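Local coordinates for EGF family domain-containing protein (PDB 4Z80) that binds a peptide of the rhoptry neck protein RON2L1 as AMA4 of Toxoplasma gondii, and probably serves in the moving junction during host-cell invasion, at residues 38-43 with 339-344; 48-53 with 62-67; 320-325 with 384-389; 365-370 with 432-437. All blocks are in the same frame, centred on the assembly; numbering follows the deposited sequence.

Interaction 1 of 4, residues 38-43 with 339-344; sequences HTRGNT and DHETKC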
loop_
_atom_site.group_PDB
_atom_site.type_symbol
_atom_site.label_atom_id
_atom_site.label_comp_id
_atom_site.label_asym_id
_atom_site.label_seq_id
_atom_site.Cartn_x
_atom_site.Cartn_y
_atom_site.Cartn_z
ATOM N N HIS A 38 19.077 1.791 9.217
ATOM C CA HIS A 38 18.715 0.622 9.986
ATOM C C HIS A 38 19.181 -0.622 9.274
ATOM O O HIS A 38 18.988 -0.754 8.069
ATOM C CB HIS A 38 17.211 0.544 10.192
ATOM C CG HIS A 38 16.774 -0.665 10.957
ATOM N ND1 HIS A 38 16.969 -0.790 12.315
ATOM C CD2 HIS A 38 16.143 -1.793 10.560
ATOM C CE1 HIS A 38 16.477 -1.946 12.721
ATOM N NE2 HIS A 38 15.970 -2.574 11.675
ATOM N N THR A 39 19.782 -1.540 10.020
ATOM C CA THR A 39 20.193 -2.803 9.443
ATOM C C THR A 39 19.155 -3.864 9.783
ATOM O O THR A 39 18.901 -4.156 10.951
ATOM C CB THR A 39 21.588 -3.210 9.928
ATOM O OG1 THR A 39 22.514 -2.173 9.578
ATOM C CG2 THR A 39 22.026 -4.515 9.271
ATOM N N ARG A 40 18.531 -4.399 8.739
ATOM C CA ARG A 40 17.515 -5.433 8.867
ATOM C C ARG A 40 18.040 -6.661 8.150
ATOM O O ARG A 40 18.179 -6.667 6.925
ATOM C CB ARG A 40 16.179 -4.958 8.276
ATOM C CG ARG A 40 15.042 -5.968 8.318
ATOM C CD ARG A 40 13.892 -5.520 7.416
ATOM N NE ARG A 40 12.720 -6.388 7.528
ATOM C CZ ARG A 40 11.713 -6.196 8.377
ATOM N NH1 ARG A 40 11.715 -5.160 9.202
ATOM N NH2 ARG A 40 10.693 -7.047 8.401
ATOM N N GLY A 41 18.359 -7.695 8.922
ATOM C CA GLY A 41 19.038 -8.855 8.381
ATOM C C GLY A 41 20.462 -8.501 7.992
ATOM O O GLY A 41 21.264 -8.099 8.836
ATOM N N ASN A 42 20.761 -8.631 6.701
ATOM C CA ASN A 42 22.107 -8.413 6.166
ATOM C C ASN A 42 22.253 -7.065 5.469
ATOM O O ASN A 42 23.333 -6.715 4.990
ATOM C CB ASN A 42 22.464 -9.528 5.177
ATOM C CG ASN A 42 21.300 -9.899 4.273
ATOM O OD1 ASN A 42 20.222 -9.306 4.359
ATOM N ND2 ASN A 42 21.510 -10.881 3.401
ATOM N N THR A 43 21.160 -6.310 5.426
ATOM C CA THR A 43 21.079 -5.103 4.614
ATOM C C THR A 43 20.928 -3.858 5.470
ATOM O O THR A 43 20.088 -3.819 6.365
ATOM C CB THR A 43 19.893 -5.189 3.642
ATOM O OG1 THR A 43 20.017 -6.377 2.850
ATOM C CG2 THR A 43 19.830 -3.965 2.735
ATOM N N ASP A 339 12.552 -0.587 10.162
ATOM C CA ASP A 339 12.545 -0.808 11.605
ATOM C C ASP A 339 11.115 -0.728 12.159
ATOM O O ASP A 339 10.918 -0.430 13.329
ATOM C CB ASP A 339 13.450 0.216 12.313
ATOM C CG ASP A 339 13.139 1.651 11.917
ATOM O OD1 ASP A 339 12.212 1.860 11.104
ATOM O OD2 ASP A 339 13.813 2.569 12.422
ATOM N N HIS A 340 10.116 -1.015 11.328
ATOM C CA HIS A 340 8.735 -0.765 11.731
ATOM C C HIS A 340 8.295 -1.605 12.930
ATOM O O HIS A 340 7.449 -1.177 13.706
ATOM C CB HIS A 340 7.773 -0.977 10.542
ATOM C CG HIS A 340 7.641 -2.401 10.098
ATOM N ND1 HIS A 340 6.668 -3.250 10.585
ATOM C CD2 HIS A 340 8.368 -3.129 9.217
ATOM C CE1 HIS A 340 6.797 -4.436 10.016
ATOM N NE2 HIS A 340 7.821 -4.390 9.183
ATOM N N GLU A 341 8.865 -2.790 13.116
ATOM C CA GLU A 341 8.474 -3.604 14.265
ATOM C C GLU A 341 8.756 -2.922 15.596
ATOM O O GLU A 341 8.043 -3.163 16.573
ATOM C CB GLU A 341 9.182 -4.954 14.236
ATOM C CG GLU A 341 8.736 -5.826 13.085
ATOM C CD GLU A 341 9.556 -5.613 11.832
ATOM O OE1 GLU A 341 10.297 -4.603 11.747
ATOM O OE2 GLU A 341 9.465 -6.474 10.929
ATOM N N THR A 342 9.774 -2.067 15.642
ATOM C CA THR A 342 10.140 -1.397 16.885
ATOM C C THR A 342 9.762 0.077 16.885
ATOM O O THR A 342 9.909 0.746 17.901
ATOM C CB THR A 342 11.659 -1.509 17.178
ATOM O OG1 THR A 342 12.416 -0.963 16.091
ATOM C CG2 THR A 342 12.050 -2.961 17.394
ATOM N N LYS A 343 9.262 0.574 15.756
ATOM C CA LYS A 343 8.932 1.993 15.604
ATOM C C LYS A 343 7.444 2.241 15.378
ATOM O O LYS A 343 6.991 3.391 15.441
ATOM C CB LYS A 343 9.725 2.605 14.443
ATOM C CG LYS A 343 11.200 2.817 14.739
ATOM C CD LYS A 343 11.414 4.003 15.674
ATOM C CE LYS A 343 12.874 4.241 15.960
ATOM N NZ LYS A 343 13.043 5.406 16.877
ATOM N N CYS A 344 6.695 1.174 15.114
ATOM C CA CYS A 344 5.280 1.276 14.747
ATOM C C CYS A 344 4.432 0.306 15.553
ATOM O O CYS A 344 4.945 -0.691 16.055
ATOM C CB CYS A 344 5.085 0.988 13.259
ATOM S SG CYS A 344 6.078 1.983 12.164
#
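Arg40 and Glu341 form the ionic part of this contact, a salt bridge in which the arginine grips the carboxylate end-on with two nitrogens. Arg40 NH1 donates to Glu341 OE1 at 3.0 Å and Arg40 NH2 to Glu341 OE2 at 2.9 Å. Each oxygen uses its syn lone pair but sits somewhat out of the guanidinium plane, the two planes being turned 23° from each other; a third bond, from Arg40 NH1 to Glu341 OE2, is weak. A straight aliphatic chain carries the Arg40 head from strand 36-40 across to the short helix 340-343. Glu341 instead bends at chi2 (89°), a fold that also lays its CD 3.4 Å above the ring plane of His340, toward the rim. The same guanidinium is held from elsewhere, with NH1 bonded to Pro338 O and NH2 paired with Glu254.

The second kind of interaction is CH-pi. Asp339 CB stands over the imidazole of His38, 3.6 Å from the ring centroid and only 4° off its normal, while the Asp339 carboxylate turns to Arg337.

The strand side of the contact is the edge of a three-stranded antiparallel sheet, and Arg40 also begins the type II' turn, closed at Thr43, that leads into strand 43-51. The helix side runs on to Cys344, disulfide-bonded to Cys95. With two carboxylates and a carbonyl converging on one guanidinium, the cation is well compensated, which would favour the ionised form of both glutamates.

Interaction 2 of 4, residues 48-53 with 62-67; sequences TERKSN and EMYDSS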
loop_
_atom_site.group_PDB
_atom_site.type_symbol
_atom_site.label_atom_id
_atom_site.label_comp_id
_atom_site.label_asym_id
_atom_site.label_seq_id
_atom_site.Cartn_x
_atom_site.Cartn_y
_atom_site.Cartn_z
ATOM N N THR A 48 16.036 9.443 4.065
ATOM C CA THR A 48 15.810 10.790 4.555
ATOM C C THR A 48 14.371 10.913 5.019
ATOM O O THR A 48 13.452 10.463 4.340
ATOM C CB THR A 48 16.090 11.842 3.461
ATOM O OG1 THR A 48 17.500 11.928 3.230
ATOM C CG2 THR A 48 15.559 13.220 3.863
ATOM N N GLU A 49 14.181 11.544 6.165
ATOM C CA GLU A 49 12.853 11.828 6.677
ATOM C C GLU A 49 12.477 13.254 6.294
ATOM O O GLU A 49 13.075 14.208 6.784
ATOM C CB GLU A 49 12.834 11.631 8.187
ATOM C CG GLU A 49 11.540 11.943 8.864
ATOM C CD GLU A 49 11.638 11.762 10.366
ATOM O OE1 GLU A 49 12.137 10.690 10.804
ATOM O OE2 GLU A 49 11.235 12.696 11.105
ATOM N N ARG A 50 11.498 13.390 5.406
ATOM C CA ARG A 50 11.096 14.700 4.890
ATOM C C ARG A 50 10.194 15.433 5.872
ATOM O O ARG A 50 10.296 16.651 6.044
ATOM C CB ARG A 50 10.385 14.549 3.542
ATOM C CG ARG A 50 11.263 13.916 2.488
ATOM C CD ARG A 50 10.836 14.300 1.079
ATOM N NE ARG A 50 9.484 13.845 0.756
ATOM C CZ ARG A 50 8.902 14.031 -0.423
ATOM N NH1 ARG A 50 7.664 13.593 -0.629
ATOM N NH2 ARG A 50 9.561 14.654 -1.392
ATOM N N LYS A 51 9.309 14.684 6.516
ATOM C CA LYS A 51 8.437 15.253 7.530
ATOM C C LYS A 51 7.890 14.152 8.418
ATOM O O LYS A 51 7.903 12.980 8.051
ATOM C CB LYS A 51 7.282 16.043 6.894
ATOM C CG LYS A 51 6.170 15.199 6.273
ATOM C CD LYS A 51 5.010 16.051 5.729
ATOM C CE LYS A 51 4.305 16.904 6.803
ATOM N NZ LYS A 51 3.383 16.130 7.698
ATOM N N SER A 52 7.405 14.534 9.590
ATOM C CA SER A 52 6.753 13.588 10.482
ATOM C C SER A 52 5.240 13.776 10.418
ATOM O O SER A 52 4.739 14.599 9.641
ATOM C CB SER A 52 7.270 13.772 11.904
ATOM O OG SER A 52 6.890 15.033 12.419
ATOM N N ASN A 53 4.516 12.993 11.212
ATOM C CA ASN A 53 3.076 13.173 11.367
ATOM C C ASN A 53 2.307 13.081 10.047
ATOM O O ASN A 53 1.405 13.884 9.779
ATOM C CB ASN A 53 2.798 14.520 12.035
ATOM C CG ASN A 53 1.383 14.626 12.582
ATOM O OD1 ASN A 53 0.818 13.650 13.074
ATOM N ND2 ASN A 53 0.799 15.821 12.490
ATOM N N GLU A 62 4.284 14.824 -1.518
ATOM C CA GLU A 62 4.550 15.148 -2.905
ATOM C C GLU A 62 5.319 14.042 -3.606
ATOM O O GLU A 62 6.308 13.529 -3.085
ATOM C CB GLU A 62 5.331 16.454 -3.003
ATOM C CG GLU A 62 4.489 17.701 -2.723
ATOM C CD GLU A 62 4.156 17.908 -1.255
ATOM O OE1 GLU A 62 4.770 17.254 -0.383
ATOM O OE2 GLU A 62 3.263 18.738 -0.979
ATOM N N MET A 63 4.849 13.679 -4.791
ATOM C CA MET A 63 5.546 12.708 -5.603
ATOM C C MET A 63 7.025 13.075 -5.684
ATOM O O MET A 63 7.389 14.211 -5.996
ATOM C CB MET A 63 4.929 12.626 -6.999
ATOM C CG MET A 63 5.688 11.712 -7.968
ATOM S SD MET A 63 5.845 9.996 -7.425
ATOM C CE MET A 63 4.175 9.392 -7.701
ATOM N N TYR A 64 7.863 12.096 -5.368
ATOM C CA TYR A 64 9.306 12.257 -5.368
ATOM C C TYR A 64 9.877 11.323 -6.417
ATOM O O TYR A 64 9.670 10.110 -6.345
ATOM C CB TYR A 64 9.878 11.933 -3.991
ATOM C CG TYR A 64 11.380 11.990 -3.897
ATOM C CD1 TYR A 64 12.033 13.203 -3.734
ATOM C CD2 TYR A 64 12.140 10.833 -3.931
ATOM C CE1 TYR A 64 13.410 13.263 -3.628
ATOM C CE2 TYR A 64 13.522 10.880 -3.829
ATOM C CZ TYR A 64 14.146 12.097 -3.676
ATOM O OH TYR A 64 15.516 12.146 -3.566
ATOM N N ASP A 65 10.583 11.886 -7.390
ATOM C CA ASP A 65 11.186 11.093 -8.450
ATOM C C ASP A 65 12.652 11.485 -8.614
ATOM O O ASP A 65 12.969 12.538 -9.165
ATOM C CB ASP A 65 10.424 11.271 -9.762
ATOM C CG ASP A 65 10.786 10.219 -10.790
ATOM O OD1 ASP A 65 11.942 9.753 -10.768
ATOM O OD2 ASP A 65 9.921 9.852 -11.613
ATOM N N SER A 66 13.536 10.617 -8.138
ATOM C CA SER A 66 14.972 10.851 -8.222
ATOM C C SER A 66 15.613 9.971 -9.295
ATOM O O SER A 66 16.811 9.701 -9.250
ATOM C CB SER A 66 15.635 10.603 -6.867
ATOM O OG SER A 66 15.365 9.295 -6.406
ATOM N N SER A 67 14.815 9.521 -10.260
ATOM C CA SER A 67 15.389 8.937 -11.467
ATOM C C SER A 67 16.117 10.066 -12.190
ATOM O O SER A 67 15.862 11.243 -11.935
ATOM C CB SER A 67 14.313 8.288 -12.357
ATOM O OG SER A 67 13.403 9.250 -12.867
HETATM O O HOH W 1 8.871 15.730 -4.051
#
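The three-stranded antiparallel sheet built on strand 43-51 is joined to the loop following strand 60-62 by Arg50, whose guanidinium reaches Glu62 and Tyr64. The link is made by an arginine side chain to main-chain carbonyls at the protein surface, not by an ion pair across the contact. Arg50 NH1 donates to Glu62 O at 2.8 Å with a nearly straight N-H...O angle of 165°. The bond lies in the carbonyl plane, on a lone pair, and the oxygen sits close to the guanidinium plane. A water in that same plane extends the bridge by one residue: it accepts from Arg50 NH2 at 3.0 Å and donates to Met63 O at 2.9 Å. Behind these bonds, Arg50 NE pairs with Asp27 of the neighbouring strand 27-30, which helps fix the rotation of the planar head. The Arg50 side chain reaches this position through a bend at chi3 (-62°). Tyr64 packs beside the head, its CD1 3.7 Å from Arg50 NH2 and its ring plane steeply inclined to the guanidinium. Farther along, the loop is shaped by an Asx turn, in which Asp65 OD1 accepts from Ser67 N at 2.9 Å and also takes the hydroxyl proton of Ser67 OG at 2.6 Å.

Interaction 3 of 4, residues 320-325 with 384-389; sequences PMKTAA and RLFMLS. With SO4 (sulfate ion), chain H.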
loop_
_atom_site.group_PDB
_atom_site.type_symbol
_atom_site.label_atom_id
_atom_site.label_comp_id
_atom_site.label_asym_id
_atom_site.label_seq_id
_atom_site.Cartn_x
_atom_site.Cartn_y
_atom_site.Cartn_z
ATOM N N PRO A 320 -10.971 4.874 3.041
ATOM C CA PRO A 320 -10.395 3.787 3.828
ATOM C C PRO A 320 -11.379 3.264 4.854
ATOM O O PRO A 320 -12.151 4.038 5.427
ATOM C CB PRO A 320 -9.188 4.438 4.515
ATOM C CG PRO A 320 -9.017 5.777 3.863
ATOM C CD PRO A 320 -10.368 6.169 3.388
ATOM N N MET A 321 -11.348 1.956 5.080
ATOM C CA MET A 321 -12.195 1.325 6.079
ATOM C C MET A 321 -11.432 0.239 6.805
ATOM O O MET A 321 -10.577 -0.427 6.220
ATOM C CB MET A 321 -13.452 0.704 5.457
ATOM C CG MET A 321 -14.488 1.684 4.959
ATOM S SD MET A 321 -15.940 0.824 4.307
ATOM C CE MET A 321 -16.597 0.055 5.774
ATOM N N LYS A 322 -11.750 0.070 8.081
ATOM C CA LYS A 322 -11.325 -1.094 8.850
ATOM C C LYS A 322 -12.540 -1.788 9.420
ATOM O O LYS A 322 -13.462 -1.130 9.892
ATOM C CB LYS A 322 -10.400 -0.704 9.996
ATOM C CG LYS A 322 -9.131 -0.018 9.567
ATOM C CD LYS A 322 -8.152 0.179 10.715
ATOM C CE LYS A 322 -6.905 0.853 10.238
ATOM N NZ LYS A 322 -5.906 1.012 11.330
ATOM N N THR A 323 -12.524 -3.118 9.407
ATOM C CA THR A 323 -13.560 -3.915 10.054
ATOM C C THR A 323 -12.867 -5.064 10.757
ATOM O O THR A 323 -11.700 -5.333 10.489
ATOM C CB THR A 323 -14.582 -4.475 9.057
ATOM O OG1 THR A 323 -13.914 -5.352 8.142
ATOM C CG2 THR A 323 -15.251 -3.356 8.301
ATOM N N ALA A 324 -13.572 -5.757 11.647
ATOM C CA ALA A 324 -12.970 -6.917 12.281
ATOM C C ALA A 324 -12.457 -7.876 11.206
ATOM O O ALA A 324 -11.342 -8.400 11.298
ATOM C CB ALA A 324 -13.961 -7.611 13.190
ATOM N N ALA A 325 -13.262 -8.077 10.168
ATOM C CA ALA A 325 -12.936 -9.032 9.114
ATOM C C ALA A 325 -11.749 -8.599 8.243
ATOM O O ALA A 325 -11.127 -9.438 7.598
ATOM C CB ALA A 325 -14.151 -9.275 8.241
ATOM N N ARG A 384 -13.634 4.274 14.857
ATOM C CA ARG A 384 -13.747 5.721 14.988
ATOM C C ARG A 384 -12.396 6.356 15.303
ATOM O O ARG A 384 -12.108 7.446 14.828
ATOM C CB ARG A 384 -14.780 6.111 16.048
ATOM C CG ARG A 384 -16.238 5.954 15.596
ATOM C CD ARG A 384 -16.586 6.681 14.262
ATOM N NE ARG A 384 -16.605 8.143 14.354
ATOM C CZ ARG A 384 -16.880 8.954 13.334
ATOM N NH1 ARG A 384 -16.898 10.268 13.499
ATOM N NH2 ARG A 384 -17.139 8.453 12.135
ATOM N N LEU A 385 -11.558 5.692 16.096
ATOM C CA LEU A 385 -10.207 6.198 16.315
ATOM C C LEU A 385 -9.481 6.435 14.979
ATOM O O LEU A 385 -8.915 7.496 14.742
ATOM C CB LEU A 385 -9.403 5.227 17.185
ATOM C CG LEU A 385 -7.930 5.591 17.387
ATOM C CD1 LEU A 385 -7.786 6.934 18.098
ATOM C CD2 LEU A 385 -7.225 4.492 18.166
ATOM N N PHE A 386 -9.524 5.434 14.108
ATOM C CA PHE A 386 -8.934 5.517 12.775
ATOM C C PHE A 386 -9.491 6.708 11.992
ATOM O O PHE A 386 -8.734 7.487 11.399
ATOM C CB PHE A 386 -9.199 4.187 12.048
ATOM C CG PHE A 386 -8.706 4.116 10.626
ATOM C CD1 PHE A 386 -7.399 4.428 10.292
ATOM C CD2 PHE A 386 -9.558 3.665 9.625
ATOM C CE1 PHE A 386 -6.964 4.317 8.990
ATOM C CE2 PHE A 386 -9.125 3.555 8.318
ATOM C CZ PHE A 386 -7.829 3.886 7.999
ATOM N N MET A 387 -10.816 6.849 12.012
ATOM C CA MET A 387 -11.495 7.903 11.258
ATOM C C MET A 387 -11.292 9.295 11.860
ATOM O O MET A 387 -11.538 10.284 11.181
ATOM C CB MET A 387 -12.990 7.595 11.167
ATOM C CG MET A 387 -13.310 6.291 10.451
ATOM S SD MET A 387 -15.012 5.719 10.686
ATOM C CE MET A 387 -15.849 6.745 9.493
ATOM N N LEU A 388 -10.847 9.362 13.114
ATOM C CA LEU A 388 -10.631 10.625 13.822
ATOM C C LEU A 388 -9.143 10.911 14.048
ATOM O O LEU A 388 -8.781 11.766 14.856
ATOM C CB LEU A 388 -11.359 10.597 15.174
ATOM C CG LEU A 388 -12.881 10.482 15.174
ATOM C CD1 LEU A 388 -13.398 10.343 16.598
ATOM C CD2 LEU A 388 -13.500 11.694 14.487
ATOM N N SER A 389 -8.273 10.213 13.327
ATOM C CA SER A 389 -6.845 10.297 13.616
ATOM C C SER A 389 -6.188 11.463 12.877
ATOM O O SER A 389 -6.079 12.559 13.434
ATOM C CB SER A 389 -6.155 8.951 13.295
ATOM O OG SER A 389 -6.276 8.579 11.928
HETATM S S SO4 H . -19.566 5.822 11.157
HETATM O O1 SO4 H . -19.669 7.039 10.342
HETATM O O2 SO4 H . -18.193 5.639 11.616
HETATM O O3 SO4 H . -20.037 4.686 10.368
HETATM O O4 SO4 H . -20.414 5.949 12.344
#
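The Phe386 ring receives Lys322 on one face, with Lys322 CE 3.5 Å from the ring centroid and nearly on the normal. Met321 N lies at the ring edge, 4.2 Å from Phe386 CE2, and Pro320 CB approaches obliquely to 3.8 Å from Phe386 CZ. Tyr57 adds an edge-to-face ring contact from elsewhere in the chain. The extended lysine runs across the ring, and its CE makes the CH-pi contact, with CG and CD alongside over the CD2 side. Lys322 NZ lies 4.3 Å from the centroid of the Phe386 ring, 27° off the normal, a cation-pi pair. That buried charge does not rely on the ring alone: Lys322 NZ also donates to Asn97 OD1 and to the carbonyls of Ser448 and Ser450.

The contact sets strand 318-321, paired with strand 101-104, and the residues following it against helix 378-387. Side chains of this helix also meet strand 424-430, consistent with the helix-on-sheet build of a PAN module. With chi1 at 177°, the Phe386 ring is carried off the helix to where Lys322 lies over its face.

Beyond Phe386, Ser389 OG donates to Phe386 O at 2.7 Å. Elsewhere on the helix, Arg384 NH2 donates to O2 of a sulfate, probably from the crystallisation liquor, at 3.0 Å, and Met387 SD lies 3.3 Å from the same oxygen.

Interaction 4 of 4, residues 365-370 with 432-437; sequences KPMNAR and TVPECL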
loop_
_atom_site.group_PDB
_atom_site.type_symbol
_atom_site.label_atom_id
_atom_site.label_comp_id
_atom_site.label_asym_id
_atom_site.label_seq_id
_atom_site.Cartn_x
_atom_site.Cartn_y
_atom_site.Cartn_z
ATOM N N LYS A 365 -0.260 6.645 35.317
ATOM C CA LYS A 365 -1.578 7.254 35.429
ATOM C C LYS A 365 -2.205 7.339 34.042
ATOM O O LYS A 365 -1.499 7.507 33.044
ATOM C CB LYS A 365 -1.491 8.637 36.083
ATOM C CG LYS A 365 -0.616 9.634 35.349
ATOM C CD LYS A 365 -0.562 10.972 36.084
ATOM C CE LYS A 365 0.338 11.960 35.369
ATOM N NZ LYS A 365 0.453 13.245 36.120
ATOM N N PRO A 366 -3.535 7.191 33.971
ATOM C CA PRO A 366 -4.154 7.222 32.648
ATOM C C PRO A 366 -3.956 8.570 31.992
ATOM O O PRO A 366 -3.858 9.604 32.666
ATOM C CB PRO A 366 -5.632 6.937 32.933
ATOM C CG PRO A 366 -5.820 7.249 34.371
ATOM C CD PRO A 366 -4.520 6.933 35.033
ATOM N N MET A 367 -3.868 8.552 30.673
ATOM C CA MET A 367 -3.751 9.784 29.925
ATOM C C MET A 367 -5.060 10.554 30.071
ATOM O O MET A 367 -6.082 9.987 30.459
ATOM C CB MET A 367 -3.430 9.489 28.457
ATOM C CG MET A 367 -2.183 8.616 28.265
ATOM S SD MET A 367 -1.344 8.840 26.682
ATOM C CE MET A 367 -2.565 8.225 25.537
ATOM N N ASN A 368 -5.011 11.846 29.772
ATOM C CA ASN A 368 -6.190 12.697 29.832
ATOM C C ASN A 368 -6.947 12.648 28.515
ATOM O O ASN A 368 -6.422 13.066 27.479
ATOM C CB ASN A 368 -5.798 14.138 30.154
ATOM C CG ASN A 368 -5.191 14.288 31.539
ATOM O OD1 ASN A 368 -5.633 13.653 32.494
ATOM N ND2 ASN A 368 -4.174 15.136 31.650
ATOM N N ALA A 369 -8.182 12.156 28.564
ATOM C CA ALA A 369 -8.998 12.007 27.369
ATOM C C ALA A 369 -9.287 13.364 26.750
ATOM O O ALA A 369 -9.574 14.330 27.454
ATOM C CB ALA A 369 -10.304 11.285 27.692
ATOM N N ARG A 370 -9.183 13.423 25.431
ATOM C CA ARG A 370 -9.629 14.574 24.658
ATOM C C ARG A 370 -11.130 14.514 24.438
ATOM O O ARG A 370 -11.807 15.544 24.331
ATOM C CB ARG A 370 -8.932 14.611 23.299
ATOM C CG ARG A 370 -7.414 14.706 23.351
ATOM C CD ARG A 370 -6.918 16.017 23.936
ATOM N NE ARG A 370 -7.564 17.169 23.307
ATOM C CZ ARG A 370 -7.227 17.678 22.123
ATOM N NH1 ARG A 370 -6.241 17.148 21.411
ATOM N NH2 ARG A 370 -7.887 18.729 21.645
ATOM N N THR A 432 -2.218 12.402 23.353
ATOM C CA THR A 432 -0.981 12.394 24.136
ATOM C C THR A 432 -0.175 11.137 23.833
ATOM O O THR A 432 -0.748 10.058 23.751
ATOM C CB THR A 432 -1.271 12.430 25.647
ATOM O OG1 THR A 432 -2.059 13.586 25.971
ATOM C CG2 THR A 432 0.028 12.454 26.455
ATOM N N VAL A 433 1.139 11.278 23.678
ATOM C CA VAL A 433 2.014 10.133 23.440
ATOM C C VAL A 433 2.112 9.291 24.714
ATOM O O VAL A 433 2.486 9.809 25.767
ATOM C CB VAL A 433 3.411 10.590 22.999
ATOM C CG1 VAL A 433 4.392 9.417 22.922
ATOM C CG2 VAL A 433 3.327 11.287 21.660
ATOM N N PRO A 434 1.795 7.986 24.625
ATOM C CA PRO A 434 1.812 7.155 25.835
ATOM C C PRO A 434 3.211 6.708 26.266
ATOM O O PRO A 434 4.102 6.555 25.428
ATOM C CB PRO A 434 0.966 5.949 25.433
ATOM C CG PRO A 434 1.204 5.806 23.970
ATOM C CD PRO A 434 1.320 7.231 23.447
ATOM N N GLU A 435 3.379 6.483 27.568
ATOM C CA GLU A 435 4.676 6.105 28.132
ATOM C C GLU A 435 4.606 4.790 28.899
ATOM O O GLU A 435 5.633 4.223 29.251
ATOM C CB GLU A 435 5.193 7.192 29.071
ATOM C CG GLU A 435 5.312 8.557 28.432
ATOM C CD GLU A 435 5.487 9.663 29.459
ATOM O OE1 GLU A 435 5.517 9.366 30.674
ATOM O OE2 GLU A 435 5.575 10.841 29.049
ATOM N N CYS A 436 3.394 4.342 29.197
ATOM C CA CYS A 436 3.190 3.118 29.956
ATOM C C CYS A 436 1.764 2.623 29.806
ATOM O O CYS A 436 0.921 3.290 29.206
ATOM C CB CYS A 436 3.514 3.331 31.441
ATOM S SG CYS A 436 2.615 4.718 32.239
ATOM N N LEU A 437 1.508 1.438 30.347
ATOM C CA LEU A 437 0.192 0.825 30.314
ATOM C C LEU A 437 -0.220 0.377 31.708
ATOM O O LEU A 437 0.619 -0.020 32.521
ATOM C CB LEU A 437 0.177 -0.365 29.349
ATOM C CG LEU A 437 0.447 -0.024 27.885
ATOM C CD1 LEU A 437 0.778 -1.286 27.100
ATOM C CD2 LEU A 437 -0.750 0.685 27.278
HETATM O O HOH W 2 -4.745 13.037 25.254
HETATM O O HOH W 3 -2.751 13.158 28.624
#
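Met367 packs its thioether against the backbone and side chains of Thr432 and Pro434, and this is the tight part of the contact. Met367 SD lies 3.7 Å from both Thr432 CB and Pro434 CA, and Pro434 CB is 3.9 Å from the same sulfur. Thr432 O meets both ends of the thioether, 3.1 Å from Met367 CE and 3.2 Å from Met367 SD; the bend at chi3 (-66°) brings the methyl back to this oxygen.

The other side is wet. Here Asn368 and Thr432 meet through two waters that share Thr432 OG1, each 2.8 Å from it. One water donates to Asn368 O at 2.8 Å and the other accepts from Asn368 N at 2.9 Å, so the peptide groups of an irregular segment are linked to the threonine by solvent.

Strands 363-366 and 436-440 flank strand 353-359 in an antiparallel sheet, where Glu435 and Cys436 form a classic bulge facing Gly356. The disulfide Cys364-Cys436 ties the two outer strands together. Past the sheet, Met367 rests on Tyr430 of strand 424-430, and Pro434 touches Trp355 of strand 353-359 and Trp405 of strand 405-410.

From the N terminus, strand 36-40 opens the long loop that interaction 1 closes at helix 340-343. Nested within it, interaction 2 closes a short loop between strand 43-51 and residues 62-67. Both reach the same three-stranded sheet, through its neighbouring strands, with centres about 19 Å apart. Interaction 3 opens at 320-325, before interaction 1 has closed, and ends at helix 378-387, so the two cross. Interaction 4 starts at 365-370, inside the loop of interaction 3, and closes beyond it at 432-437, so these cross as well. Interaction 1 thus ties strand 36-40 to helix 340-343, interaction 3 ties strand 318-321 to helix 378-387, and interaction 4 joins residues around strands 363-366 and 436-440.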